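PDB 1VE0: YjbQ family protein from Sulfolobus tokodaii, which binds zinc as a member of the UPF0047 (YjbQ) family, its precise biochemical role not being evident from its fold and metal site. Local coordinates for the interface of chains A and B. Sequence-based numbering; all coordinates share one arbitrary frame. Chains: chain A/B, hypothetical protein (ST2072).

The interface of chains A and B. Residues chain A 35-36, 100-101, 107; chain B 40, 42, 128, 130.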
ATOM      1  N   GLY A  35     -12.787 -14.854   1.812  1.00 22.71           N
ATOM      2  CA  GLY A  35     -11.866 -14.416   0.779  1.00 22.10           C
ATOM      3  C   GLY A  35     -11.257 -13.058   1.013  1.00 20.18           C
ATOM      4  O   GLY A  35     -10.997 -12.678   2.153  1.00 19.50           O
ATOM      5  N   ILE A  36     -11.049 -12.316  -0.074  1.00 20.04           N
ATOM      6  CA  ILE A  36     -10.424 -11.001   0.010  1.00 18.09           C
ATOM      7  C   ILE A  36     -11.203  -9.946  -0.773  1.00 17.41           C
ATOM      8  O   ILE A  36     -11.657 -10.189  -1.885  1.00 17.48           O
ATOM      9  CB  ILE A  36      -8.970 -11.051  -0.552  1.00 19.67           C
ATOM     10  CG1 ILE A  36      -8.079 -11.903   0.360  1.00 19.83           C
ATOM     11  CG2 ILE A  36      -8.402  -9.646  -0.686  1.00 21.80           C
ATOM     12  CD1 ILE A  36      -7.899 -11.319   1.753  1.00 23.65           C
ATOM     13  N   PRO A 100      -9.924  -8.621   4.592  1.00 19.56           N
ATOM     14  CA  PRO A 100     -10.325 -10.023   4.472  1.00 19.83           C
ATOM     15  C   PRO A 100     -11.819 -10.153   4.727  1.00 21.42           C
ATOM     16  O   PRO A 100     -12.413  -9.318   5.405  1.00 18.91           O
ATOM     17  CB  PRO A 100      -9.489 -10.725   5.539  1.00 21.42           C
ATOM     18  CG  PRO A 100      -9.313  -9.637   6.599  1.00 22.41           C
ATOM     19  CD  PRO A 100      -9.079  -8.384   5.777  1.00 21.18           C
ATOM     20  N   ILE A 101     -12.409 -11.200   4.163  1.00 20.79           N
ATOM     21  CA  ILE A 101     -13.820 -11.486   4.324  1.00 23.97           C
ATOM     22  C   ILE A 101     -13.893 -12.857   4.992  1.00 24.93           C
ATOM     23  O   ILE A 101     -13.205 -13.784   4.573  1.00 26.93           O
ATOM     24  CB  ILE A 101     -14.542 -11.582   2.958  1.00 22.65           C
ATOM     25  CG1 ILE A 101     -14.393 -10.270   2.188  1.00 22.98           C
ATOM     26  CG2 ILE A 101     -16.020 -11.904   3.181  1.00 22.73           C
ATOM     27  CD1 ILE A 101     -14.954 -10.324   0.774  1.00 24.09           C
ATOM     28  N   ASP A 107     -13.710  -8.692   7.831  1.00 21.48           N
ATOM     29  CA  ASP A 107     -12.965  -9.094   9.013  1.00 22.73           C
ATOM     30  C   ASP A 107     -12.099  -7.910   9.453  1.00 23.72           C
ATOM     31  O   ASP A 107     -10.920  -7.807   9.088  1.00 23.20           O
ATOM     32  CB  ASP A 107     -12.114 -10.328   8.666  1.00 24.88           C
ATOM     33  CG  ASP A 107     -11.353 -10.882   9.860  1.00 28.27           C
ATOM     34  OD1 ASP A 107     -11.798 -10.671  11.001  1.00 26.45           O
ATOM     35  OD2 ASP A 107     -10.315 -11.553   9.648  1.00 31.14           O
TER
ATOM     36  N   ILE B  40      -1.662  -9.269   6.794  1.00 15.25           N
ATOM     37  CA  ILE B  40      -2.543  -8.230   7.320  1.00 17.52           C
ATOM     38  C   ILE B  40      -2.572  -8.061   8.829  1.00 18.84           C
ATOM     39  O   ILE B  40      -2.511  -9.040   9.563  1.00 20.90           O
ATOM     40  CB  ILE B  40      -4.009  -8.557   6.882  1.00 17.36           C
ATOM     41  CG1 ILE B  40      -4.098  -8.589   5.360  1.00 16.23           C
ATOM     42  CG2 ILE B  40      -5.013  -7.562   7.494  1.00 18.01           C
ATOM     43  CD1 ILE B  40      -5.184  -9.517   4.858  1.00 18.04           C
ATOM     44  N   LYS B  42      -4.988  -6.381  11.823  1.00 19.99           N
ATOM     45  CA  LYS B  42      -6.290  -5.765  12.006  1.00 22.25           C
ATOM     46  C   LYS B  42      -6.134  -4.643  13.016  1.00 23.24           C
ATOM     47  O   LYS B  42      -7.089  -4.264  13.695  1.00 26.01           O
ATOM     48  CB  LYS B  42      -7.311  -6.787  12.508  1.00 22.69           C
ATOM     49  CG  LYS B  42      -7.522  -7.975  11.587  1.00 25.86           C
ATOM     50  CD  LYS B  42      -8.548  -8.923  12.197  1.00 30.65           C
ATOM     51  CE  LYS B  42      -8.578 -10.259  11.503  1.00 33.33           C
ATOM     52  NZ  LYS B  42      -9.574 -11.167  12.160  1.00 36.47           N
ATOM     53  N   LEU B 128      -2.457 -11.472  10.653  1.00 17.01           N
ATOM     54  CA  LEU B 128      -3.251 -12.447   9.911  1.00 18.81           C
ATOM     55  C   LEU B 128      -2.610 -12.677   8.537  1.00 20.04           C
ATOM     56  O   LEU B 128      -2.296 -11.715   7.817  1.00 19.27           O
ATOM     57  CB  LEU B 128      -4.687 -11.941   9.712  1.00 19.70           C
ATOM     58  CG  LEU B 128      -5.504 -12.619   8.608  1.00 19.86           C
ATOM     59  CD1 LEU B 128      -5.814 -14.079   8.969  1.00 19.81           C
ATOM     60  CD2 LEU B 128      -6.792 -11.833   8.394  1.00 21.23           C
ATOM     61  N   LYS B 130      -3.538 -14.364   5.177  1.00 18.81           N
ATOM     62  CA  LYS B 130      -4.638 -14.921   4.416  1.00 20.56           C
ATOM     63  C   LYS B 130      -4.080 -15.223   3.041  1.00 21.63           C
ATOM     64  O   LYS B 130      -3.785 -14.304   2.270  1.00 21.24           O
ATOM     65  CB  LYS B 130      -5.761 -13.882   4.325  1.00 20.02           C
ATOM     66  CG  LYS B 130      -7.038 -14.377   3.691  1.00 25.12           C
ATOM     67  CD  LYS B 130      -8.165 -14.345   4.685  1.00 23.26           C
ATOM     68  CE  LYS B 130      -9.483 -14.691   4.040  1.00 27.30           C
ATOM     69  NZ  LYS B 130     -10.493 -14.984   5.078  1.00 27.33           N
TER
HETATM   70  O   HOH W   1     -10.130 -13.871   7.630  1.00 26.75           O
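B:Lys130 reaches across to chain A past A:Gly35 and A:Ile36, at the start of strand 35-41, and beside A:Pro100. Its CB leads out of strand 124-133, and a chi1 of -173° sets CG anti to the backbone N, which carries the chain alongside A:Ile36. There CG passes CD1 of A:Ile36 at 3.7 Å, the two side chains running in opposite directions. After a bend at chi2 (116°), CD packs on CB of A:Pro100 at 3.9 Å. CE then passes over the backbone of A:Gly35, whose unusual phi and psi glycine adopts readily. The tip NZ donates a hydrogen bond of 3.0 Å to the carbonyl O of A:Ile101, from above the carbonyl plane, and meets a water 2.8 Å away that touches OD2 of A:Asp107. A long aliphatic stem with a charged end suits this mixed path. The rigid ring of A:Pro100 offers CG to CD2 of B:Leu128 (3.8 Å) and CD to CD1 of B:Ile40, branched apolar chains that suit its hydrocarbon surface. Nearby, the extended B:Lys42 crosses A:Asp107 at about a right angle; its NZ forms a salt bridge and donates hydrogen bonds to OD1 and OD2, 2.6 Å from each, from their syn sides and about 20° out of the carboxylate plane. Aspartate suits this place as a short carboxylate whose two oxygens share one ammonium. With alanine in place of A:Asp107, the B:Lys42 ammonium would probably lose its counter-charge and the water its carboxylate partner. Together, apolar packing and the two lysines join neighbouring subunits of the deposited three-chain assembly, which may be the working trimer.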